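Local coordinates for protein putative transcriptional regulator, sugar-binding family (Arthrobacter aurescens, PDB 3NZE) that probably acts as a SorC-family transcriptional regulator that binds DNA and a sugar-type ligand, at residues A[58-68]-A[147-157]; A[225-236]-A[246-257]. All blocks are in the same frame, centred on the assembly; numbering follows the deposited sequence.

Contact 1: A[58-68]-A[147-157]; sequences AIIGVAWGATL and LQARMSIAIFG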
loop_
_atom_site.group_PDB
_atom_site.type_symbol
_atom_site.label_atom_id
_atom_site.label_comp_id
_atom_site.label_asym_id
_atom_site.label_seq_id
_atom_site.Cartn_x
_atom_site.Cartn_y
_atom_site.Cartn_z
ATOM N N ALA A 58 -15.520 6.629 11.069
ATOM C CA ALA A 58 -14.866 5.632 10.229
ATOM C C ALA A 58 -13.478 5.297 10.746
ATOM O O ALA A 58 -12.855 6.086 11.454
ATOM C CB ALA A 58 -14.775 6.133 8.793
ATOM N N ILE A 59 -12.996 4.121 10.381
ATOM C CA ILE A 59 -11.633 3.719 10.696
ATOM C C ILE A 59 -10.875 3.588 9.386
ATOM O O ILE A 59 -11.227 2.772 8.533
ATOM C CB ILE A 59 -11.603 2.406 11.499
ATOM C CG1 ILE A 59 -12.259 2.626 12.868
ATOM C CG2 ILE A 59 -10.172 1.895 11.661
ATOM C CD1 ILE A 59 -12.559 1.355 13.619
ATOM N N ILE A 60 -9.864 4.432 9.212
ATOM C CA ILE A 60 -9.107 4.468 7.971
ATOM C C ILE A 60 -7.735 3.828 8.169
ATOM O O ILE A 60 -6.891 4.371 8.896
ATOM C CB ILE A 60 -8.886 5.910 7.493
ATOM C CG1 ILE A 60 -10.203 6.699 7.485
ATOM C CG2 ILE A 60 -8.205 5.918 6.129
ATOM C CD1 ILE A 60 -11.298 6.035 6.722
ATOM N N GLY A 61 -7.511 2.700 7.498
ATOM C CA GLY A 61 -6.236 2.007 7.560
ATOM C C GLY A 61 -5.252 2.536 6.528
ATOM O O GLY A 61 -5.577 2.645 5.344
ATOM N N VAL A 62 -4.049 2.888 6.981
ATOM C CA VAL A 62 -3.005 3.377 6.082
ATOM C C VAL A 62 -1.768 2.501 6.200
ATOM O O VAL A 62 -1.198 2.359 7.287
ATOM C CB VAL A 62 -2.581 4.822 6.445
ATOM C CG1 VAL A 62 -1.420 5.281 5.574
ATOM C CG2 VAL A 62 -3.768 5.785 6.318
ATOM N N ALA A 63 -1.336 1.923 5.089
ATOM C CA ALA A 63 -0.068 1.215 5.067
ATOM C C ALA A 63 0.957 2.234 4.592
ATOM O O ALA A 63 0.905 2.678 3.448
ATOM C CB ALA A 63 -0.134 0.024 4.120
ATOM N N TRP A 64 1.853 2.647 5.480
ATOM C CA TRP A 64 2.768 3.730 5.150
ATOM C C TRP A 64 3.937 3.226 4.298
ATOM O O TRP A 64 4.327 2.049 4.376
ATOM C CB TRP A 64 3.272 4.432 6.422
ATOM C CG TRP A 64 4.242 3.585 7.158
ATOM C CD1 TRP A 64 3.967 2.687 8.148
ATOM C CD2 TRP A 64 5.658 3.544 6.950
ATOM N NE1 TRP A 64 5.130 2.087 8.570
ATOM C CE2 TRP A 64 6.183 2.595 7.852
ATOM C CE3 TRP A 64 6.535 4.226 6.094
ATOM C CZ2 TRP A 64 7.541 2.301 7.915
ATOM C CZ3 TRP A 64 7.883 3.935 6.156
ATOM C CH2 TRP A 64 8.376 2.974 7.063
ATOM N N GLY A 65 4.478 4.131 3.483
ATOM C CA GLY A 65 5.602 3.849 2.610
ATOM C C GLY A 65 5.903 5.104 1.810
ATOM O O GLY A 65 5.296 6.139 2.047
ATOM N N ALA A 66 6.821 5.012 0.853
ATOM C CA ALA A 66 7.192 6.166 0.046
ATOM C C ALA A 66 5.992 6.687 -0.754
ATOM O O ALA A 66 5.772 7.885 -0.844
ATOM C CB ALA A 66 8.354 5.822 -0.882
ATOM N N THR A 67 5.194 5.775 -1.293
ATOM C CA THR A 67 4.030 6.204 -2.051
ATOM C C THR A 67 3.037 6.921 -1.148
ATOM O O THR A 67 2.568 8.005 -1.465
ATOM C CB THR A 67 3.360 5.027 -2.763
ATOM O OG1 THR A 67 4.301 4.463 -3.685
ATOM C CG2 THR A 67 2.111 5.509 -3.540
ATOM N N LEU A 68 2.723 6.315 -0.013
ATOM C CA LEU A 68 1.752 6.915 0.889
ATOM C C LEU A 68 2.240 8.244 1.478
ATOM O O LEU A 68 1.441 9.126 1.803
ATOM C CB LEU A 68 1.367 5.923 1.982
ATOM C CG LEU A 68 -0.024 5.325 1.776
ATOM C CD1 LEU A 68 -1.042 6.448 1.964
ATOM C CD2 LEU A 68 -0.161 4.690 0.390
ATOM N N LEU A 147 -8.226 -2.807 16.024
ATOM C CA LEU A 147 -8.646 -1.620 15.281
ATOM C C LEU A 147 -8.502 -1.860 13.789
ATOM O O LEU A 147 -9.375 -1.500 13.005
ATOM C CB LEU A 147 -7.808 -0.398 15.672
ATOM C CG LEU A 147 -8.394 0.535 16.723
ATOM C CD1 LEU A 147 -7.456 1.730 16.944
ATOM C CD2 LEU A 147 -9.774 1.007 16.297
ATOM N N GLN A 148 -7.377 -2.456 13.401
ATOM C CA GLN A 148 -7.135 -2.764 12.000
ATOM C C GLN A 148 -8.255 -3.641 11.457
ATOM O O GLN A 148 -8.687 -3.454 10.324
ATOM C CB GLN A 148 -5.791 -3.468 11.821
ATOM C CG GLN A 148 -4.582 -2.552 12.009
ATOM C CD GLN A 148 -3.270 -3.316 12.000
ATOM O OE1 GLN A 148 -3.260 -4.534 11.894
ATOM N NE2 GLN A 148 -2.150 -2.594 12.122
ATOM N N ALA A 149 -8.717 -4.589 12.267
ATOM C CA ALA A 149 -9.726 -5.554 11.831
ATOM C C ALA A 149 -11.059 -4.875 11.527
ATOM O O ALA A 149 -11.876 -5.397 10.761
ATOM C CB ALA A 149 -9.905 -6.657 12.887
ATOM N N ARG A 150 -11.269 -3.707 12.124
ATOM C CA ARG A 150 -12.508 -2.960 11.944
ATOM C C ARG A 150 -12.420 -1.880 10.865
ATOM O O ARG A 150 -13.343 -1.082 10.722
ATOM C CB ARG A 150 -12.923 -2.291 13.258
ATOM C CG ARG A 150 -13.284 -3.243 14.395
ATOM C CD ARG A 150 -13.279 -2.493 15.741
ATOM N NE ARG A 150 -14.221 -1.378 15.731
ATOM C CZ ARG A 150 -14.166 -0.326 16.542
ATOM N NH1 ARG A 150 -13.204 -0.225 17.447
ATOM N NH2 ARG A 150 -15.076 0.638 16.439
HETATM N N MSE A 151 -11.322 -1.818 10.115
HETATM C CA MSE A 151 -11.175 -0.703 9.175
HETATM C C MSE A 151 -12.263 -0.650 8.091
HETATM O O MSE A 151 -12.716 -1.681 7.592
HETATM C CB MSE A 151 -9.789 -0.665 8.533
HETATM C CG MSE A 151 -9.513 -1.792 7.583
HETATM SE SE MSE A 151 -7.695 -1.616 6.896
HETATM C CE MSE A 151 -7.050 -3.383 7.409
ATOM N N SER A 152 -12.658 0.570 7.752
ATOM C CA SER A 152 -13.687 0.816 6.738
ATOM C C SER A 152 -13.039 0.903 5.359
ATOM O O SER A 152 -13.590 0.413 4.363
ATOM C CB SER A 152 -14.417 2.134 7.028
ATOM O OG SER A 152 -14.550 2.389 8.419
ATOM N N ILE A 153 -11.884 1.558 5.308
ATOM C CA ILE A 153 -11.120 1.667 4.067
ATOM C C ILE A 153 -9.637 1.408 4.325
ATOM O O ILE A 153 -9.144 1.558 5.454
ATOM C CB ILE A 153 -11.321 3.033 3.330
ATOM C CG1 ILE A 153 -10.539 4.163 3.997
ATOM C CG2 ILE A 153 -12.811 3.380 3.198
ATOM C CD1 ILE A 153 -10.690 5.511 3.271
ATOM N N ALA A 154 -8.935 0.956 3.289
ATOM C CA ALA A 154 -7.494 0.700 3.384
ATOM C C ALA A 154 -6.833 1.462 2.255
ATOM O O ALA A 154 -7.354 1.488 1.150
ATOM C CB ALA A 154 -7.194 -0.790 3.245
ATOM N N ILE A 155 -5.693 2.088 2.529
ATOM C CA ILE A 155 -4.982 2.833 1.495
ATOM C C ILE A 155 -3.552 2.365 1.477
ATOM O O ILE A 155 -2.904 2.335 2.523
ATOM C CB ILE A 155 -4.986 4.349 1.774
ATOM C CG1 ILE A 155 -6.402 4.834 2.092
ATOM C CG2 ILE A 155 -4.410 5.109 0.574
ATOM C CD1 ILE A 155 -6.477 6.273 2.603
ATOM N N PHE A 156 -3.048 2.016 0.299
ATOM C CA PHE A 156 -1.727 1.402 0.212
ATOM C C PHE A 156 -1.081 1.527 -1.153
ATOM O O PHE A 156 -1.762 1.624 -2.177
ATOM C CB PHE A 156 -1.781 -0.083 0.592
ATOM C CG PHE A 156 -2.831 -0.878 -0.158
ATOM C CD1 PHE A 156 -2.549 -1.449 -1.394
ATOM C CD2 PHE A 156 -4.088 -1.057 0.390
ATOM C CE1 PHE A 156 -3.514 -2.195 -2.074
ATOM C CE2 PHE A 156 -5.062 -1.806 -0.280
ATOM C CZ PHE A 156 -4.769 -2.375 -1.513
ATOM N N GLY A 157 0.248 1.485 -1.155
ATOM C CA GLY A 157 1.007 1.310 -2.377
ATOM C C GLY A 157 1.364 -0.161 -2.553
ATOM O O GLY A 157 0.856 -1.032 -1.845
HETATM O O HOH W 1 1.820 1.475 1.244
#
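The shortest polar bond of the pairing runs from Ser152 N to Ile59 O, 2.7 Å long and lying in the carbonyl plane. The same serine answers from its side chain: OG, turned beside its own backbone N (chi1 -34°), accepts from Ile59 N at 3.0 Å, so that both polar backbone atoms of Ile59 are bound by one residue just ahead of strand 153-156. From there the parallel ladder takes over. Gly61 uses its N toward Ile153 O and its O toward Ile155 N, and Ala63 N closes the series on Ile155 O.

Side chains pack along the pairing. Ile59 CD1 stands over the centre of the Arg150 guanidinium, 3.7 Å above its plane, and also meets Leu147 CD2. Ile60 and Ile153 run alongside each other in the same direction, CD1 of Ile60 touching CG1 of Ile153. Gly61 has no side chain, and a CB there would collide with SE of Met151, modelled as selenomethionine, which lies 4.0 Å from Gly61 CA. Farther along, the Leu68 side chain crosses that of Ile155 at about a right angle, CD1 touching CG2, and a water links Ala63 O to Gly157 N. Strand 59-62 is bonded on its other edge to strand 84-87, while strand 153-160 continues the sheet into strand 225-230; Leu68 packs on Phe109 of helix 99-113, and Met151 and Ala154 meet helix 217-221.

Contact 2: A[225-236]-A[246-257]; sequences RRICVVSGASKI and GLATDLILDEAS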
loop_
_atom_site.group_PDB
_atom_site.type_symbol
_atom_site.label_atom_id
_atom_site.label_comp_id
_atom_site.label_asym_id
_atom_site.label_seq_id
_atom_site.Cartn_x
_atom_site.Cartn_y
_atom_site.Cartn_z
ATOM N N ARG A 225 -13.595 -0.526 0.938
ATOM C CA ARG A 225 -12.861 0.104 -0.147
ATOM C C ARG A 225 -11.361 -0.035 0.111
ATOM O O ARG A 225 -10.879 0.237 1.213
ATOM C CB ARG A 225 -13.234 1.590 -0.282
ATOM C CG ARG A 225 -14.718 1.871 -0.595
ATOM C CD ARG A 225 -15.137 1.380 -1.985
ATOM N NE ARG A 225 -14.715 2.255 -3.083
ATOM C CZ ARG A 225 -15.430 3.275 -3.568
ATOM N NH1 ARG A 225 -16.615 3.578 -3.046
ATOM N NH2 ARG A 225 -14.961 3.997 -4.580
ATOM N N ARG A 226 -10.632 -0.451 -0.922
ATOM C CA ARG A 226 -9.186 -0.605 -0.842
ATOM C C ARG A 226 -8.559 0.222 -1.956
ATOM O O ARG A 226 -8.712 -0.090 -3.139
ATOM C CB ARG A 226 -8.776 -2.074 -0.981
ATOM C CG ARG A 226 -9.092 -2.919 0.247
ATOM C CD ARG A 226 -10.338 -3.735 0.058
ATOM N NE ARG A 226 -10.216 -4.664 -1.067
ATOM C CZ ARG A 226 -11.209 -5.422 -1.506
ATOM N NH1 ARG A 226 -11.020 -6.227 -2.547
ATOM N NH2 ARG A 226 -12.391 -5.373 -0.911
ATOM N N ILE A 227 -7.867 1.285 -1.573
ATOM C CA ILE A 227 -7.350 2.246 -2.545
ATOM C C ILE A 227 -5.878 1.959 -2.734
ATOM O O ILE A 227 -5.085 2.081 -1.798
ATOM C CB ILE A 227 -7.525 3.713 -2.089
ATOM C CG1 ILE A 227 -9.007 4.075 -1.941
ATOM C CG2 ILE A 227 -6.932 4.670 -3.101
ATOM C CD1 ILE A 227 -9.645 3.599 -0.678
ATOM N N CYS A 228 -5.534 1.562 -3.951
ATOM C CA CYS A 228 -4.193 1.125 -4.296
ATOM C C CYS A 228 -3.544 2.172 -5.188
ATOM O O CYS A 228 -4.104 2.553 -6.224
ATOM C CB CYS A 228 -4.289 -0.218 -5.028
ATOM S SG CYS A 228 -2.703 -0.880 -5.553
ATOM N N VAL A 229 -2.361 2.644 -4.799
ATOM C CA VAL A 229 -1.722 3.742 -5.520
ATOM C C VAL A 229 -0.370 3.282 -6.013
ATOM O O VAL A 229 0.456 2.851 -5.223
ATOM C CB VAL A 229 -1.509 4.976 -4.629
ATOM C CG1 VAL A 229 -0.905 6.105 -5.457
ATOM C CG2 VAL A 229 -2.829 5.408 -3.970
ATOM N N VAL A 230 -0.152 3.374 -7.319
ATOM C CA VAL A 230 1.075 2.878 -7.926
ATOM C C VAL A 230 1.710 3.884 -8.880
ATOM O O VAL A 230 1.024 4.497 -9.682
ATOM C CB VAL A 230 0.768 1.591 -8.708
ATOM C CG1 VAL A 230 1.908 1.248 -9.649
ATOM C CG2 VAL A 230 0.501 0.456 -7.734
ATOM N N SER A 231 3.032 4.034 -8.804
ATOM C CA SER A 231 3.751 4.869 -9.769
ATOM C C SER A 231 5.083 4.236 -10.176
ATOM O O SER A 231 5.836 3.752 -9.329
ATOM C CB SER A 231 3.985 6.272 -9.205
ATOM O OG SER A 231 4.576 7.104 -10.186
ATOM N N GLY A 232 5.361 4.220 -11.473
ATOM C CA GLY A 232 6.583 3.610 -11.975
ATOM C C GLY A 232 6.284 2.321 -12.717
ATOM O O GLY A 232 5.998 1.295 -12.096
ATOM N N ALA A 233 6.348 2.376 -14.045
ATOM C CA ALA A 233 6.027 1.227 -14.890
ATOM C C ALA A 233 6.929 0.018 -14.655
ATOM O O ALA A 233 6.528 -1.116 -14.899
ATOM C CB ALA A 233 6.060 1.622 -16.362
ATOM N N SER A 234 8.152 0.253 -14.192
ATOM C CA SER A 234 9.088 -0.843 -13.985
ATOM C C SER A 234 8.728 -1.674 -12.752
ATOM O O SER A 234 9.428 -2.630 -12.413
ATOM C CB SER A 234 10.519 -0.316 -13.872
ATOM O OG SER A 234 10.679 0.436 -12.685
ATOM N N LYS A 235 7.637 -1.306 -12.085
ATOM C CA LYS A 235 7.158 -2.033 -10.910
ATOM C C LYS A 235 5.836 -2.768 -11.178
ATOM O O LYS A 235 5.080 -3.097 -10.251
ATOM C CB LYS A 235 6.980 -1.075 -9.736
ATOM C CG LYS A 235 8.281 -0.433 -9.270
ATOM C CD LYS A 235 8.057 0.441 -8.047
ATOM C CE LYS A 235 9.309 1.237 -7.704
ATOM N NZ LYS A 235 9.098 2.131 -6.531
ATOM N N ILE A 236 5.561 -3.032 -12.448
ATOM C CA ILE A 236 4.271 -3.595 -12.828
ATOM C C ILE A 236 4.066 -5.033 -12.343
ATOM O O ILE A 236 2.932 -5.475 -12.166
ATOM C CB ILE A 236 4.032 -3.488 -14.351
ATOM C CG1 ILE A 236 2.611 -2.997 -14.616
ATOM C CG2 ILE A 236 4.300 -4.818 -15.040
ATOM C CD1 ILE A 236 2.282 -1.711 -13.873
ATOM N N GLY A 246 -6.704 -9.722 -5.807
ATOM C CA GLY A 246 -7.957 -9.019 -5.592
ATOM C C GLY A 246 -7.888 -8.021 -4.454
ATOM O O GLY A 246 -8.879 -7.761 -3.768
ATOM N N LEU A 247 -6.705 -7.461 -4.240
ATOM C CA LEU A 247 -6.504 -6.619 -3.078
ATOM C C LEU A 247 -7.170 -5.249 -3.188
ATOM O O LEU A 247 -7.601 -4.705 -2.184
ATOM C CB LEU A 247 -5.014 -6.486 -2.767
ATOM C CG LEU A 247 -4.326 -7.796 -2.419
ATOM C CD1 LEU A 247 -2.903 -7.499 -1.945
ATOM C CD2 LEU A 247 -5.103 -8.511 -1.324
ATOM N N ALA A 248 -7.290 -4.716 -4.405
ATOM C CA ALA A 248 -7.763 -3.340 -4.603
ATOM C C ALA A 248 -9.227 -3.287 -5.039
ATOM O O ALA A 248 -9.708 -4.209 -5.680
ATOM C CB ALA A 248 -6.911 -2.656 -5.642
ATOM N N THR A 249 -9.925 -2.214 -4.677
ATOM C CA THR A 249 -11.208 -1.898 -5.305
ATOM C C THR A 249 -11.059 -0.660 -6.202
ATOM O O THR A 249 -11.792 -0.494 -7.178
ATOM C CB THR A 249 -12.327 -1.637 -4.266
ATOM O OG1 THR A 249 -11.910 -0.594 -3.369
ATOM C CG2 THR A 249 -12.624 -2.889 -3.466
ATOM N N ASP A 250 -10.115 0.213 -5.853
ATOM C CA ASP A 250 -9.875 1.460 -6.561
ATOM C C ASP A 250 -8.378 1.593 -6.814
ATOM O O ASP A 250 -7.571 1.396 -5.912
ATOM C CB ASP A 250 -10.359 2.652 -5.735
ATOM C CG ASP A 250 -11.844 2.573 -5.415
ATOM O OD1 ASP A 250 -12.659 3.141 -6.174
ATOM O OD2 ASP A 250 -12.197 1.930 -4.411
ATOM N N LEU A 251 -8.011 1.899 -8.043
ATOM C CA LEU A 251 -6.600 1.946 -8.408
ATOM C C LEU A 251 -6.266 3.294 -9.021
ATOM O O LEU A 251 -7.000 3.786 -9.879
ATOM C CB LEU A 251 -6.316 0.828 -9.414
ATOM C CG LEU A 251 -4.950 0.776 -10.093
ATOM C CD1 LEU A 251 -3.871 0.434 -9.059
ATOM C CD2 LEU A 251 -4.958 -0.253 -11.215
ATOM N N ILE A 252 -5.169 3.904 -8.570
ATOM C CA ILE A 252 -4.655 5.123 -9.186
ATOM C C ILE A 252 -3.223 4.857 -9.635
ATOM O O ILE A 252 -2.400 4.406 -8.839
ATOM C CB ILE A 252 -4.675 6.316 -8.210
ATOM C CG1 ILE A 252 -6.092 6.562 -7.688
ATOM C CG2 ILE A 252 -4.145 7.593 -8.896
ATOM C CD1 ILE A 252 -6.368 5.910 -6.373
ATOM N N LEU A 253 -2.928 5.097 -10.913
ATOM C CA LEU A 253 -1.592 4.812 -11.431
ATOM C C LEU A 253 -1.253 5.710 -12.605
ATOM O O LEU A 253 -2.139 6.300 -13.222
ATOM C CB LEU A 253 -1.452 3.338 -11.832
ATOM C CG LEU A 253 -2.001 2.874 -13.189
ATOM C CD1 LEU A 253 -1.608 1.425 -13.452
ATOM C CD2 LEU A 253 -3.521 3.026 -13.296
ATOM N N ASP A 254 0.040 5.823 -12.912
ATOM C CA ASP A 254 0.467 6.712 -13.980
ATOM C C ASP A 254 0.243 6.066 -15.340
ATOM O O ASP A 254 0.170 4.841 -15.451
ATOM C CB ASP A 254 1.944 7.067 -13.826
ATOM C CG ASP A 254 2.843 5.853 -13.935
ATOM O OD1 ASP A 254 2.855 5.044 -12.984
ATOM O OD2 ASP A 254 3.527 5.709 -14.980
ATOM N N GLU A 255 0.164 6.914 -16.358
ATOM C CA GLU A 255 -0.091 6.508 -17.734
ATOM C C GLU A 255 0.846 5.401 -18.213
ATOM O O GLU A 255 0.397 4.425 -18.806
ATOM C CB GLU A 255 0.022 7.737 -18.640
ATOM C CG GLU A 255 -0.208 7.486 -20.114
ATOM C CD GLU A 255 -0.024 8.752 -20.935
ATOM O OE1 GLU A 255 -0.000 9.852 -20.340
ATOM O OE2 GLU A 255 0.103 8.645 -22.172
ATOM N N ALA A 256 2.145 5.541 -17.964
ATOM C CA ALA A 256 3.087 4.527 -18.432
ATOM C C ALA A 256 2.826 3.161 -17.798
ATOM O O ALA A 256 2.852 2.136 -18.487
ATOM C CB ALA A 256 4.523 4.963 -18.195
ATOM N N SER A 257 2.583 3.150 -16.490
ATOM C CA SER A 257 2.245 1.914 -15.794
ATOM C C SER A 257 0.958 1.314 -16.351
ATOM O O SER A 257 0.847 0.104 -16.475
ATOM C CB SER A 257 2.093 2.146 -14.284
ATOM O OG SER A 257 3.314 2.547 -13.691
HETATM O O HOH W 2 6.164 5.342 -15.109
#
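Arg225 grips the Asp250 carboxylate side-on, NE to OD2 and NH2 to OD1, each bond 2.9 Å long, with the two planes 25° apart. Thr249 OG1 donates to OD2 as well, on its anti side, and accepts from Arg226 N at 2.8 Å, so one hydroxyl links the carboxylate to the backbone of Arg226. The side chain of Arg226, bent at chi2 and chi3, curls back over Thr249: CG2 of Thr249 sits 3.5 Å above the centre of its guanidinium, while NE bonds Leu247 O and NH1 bonds Gly246 O. Replacing Arg226 by an alanine would remove these donors and is likely to leave both carbonyls without this partner and the threonine methyl uncovered on that side. Beyond, the parallel ladder runs from Cys228 to Val230, flanked by Ile227 CG2 against Ile252 CD1 at 3.5 Å. At the far end Asp254 caps helix 255-261 through Ser257 N, and its OD1 takes Gly232 N and Ser257 OG from opposite faces of the carboxylate. Gly246, in a Schellman motif, ends the helix that returns the chain. Strand 225-230, helix 236-244 and strand 250-254 thus form a beta-alpha-beta crossover, the unit from which Rossmann-like sheets are built.

In the fold
Contact 1 and contact 2 illustrate how one sheet can be assembled from successive parallel pairings. Their centres lie 15 Å apart, and they come in series along the chain, 58-68 with 147-157 closing before 225-236 meets 246-257. Strands 153-160 and 225-230 are neighbours, probably joined by backbone bonds from Ile227 N to Ala154 O and from Val229 N to Phe156 O, so the strand order 59-62, 153-160, 225-230, 250-254 is continuous. Contact 1 joins parts of the chain 79 residues apart, whereas contact 2 closes a local crossover. The Leu147 side chain is about 4 Å from that of Glu118 (nearest atoms), seen to bind calcium in a structure of this protein, though none is bound here; contact 2 lies away from the calcium sites.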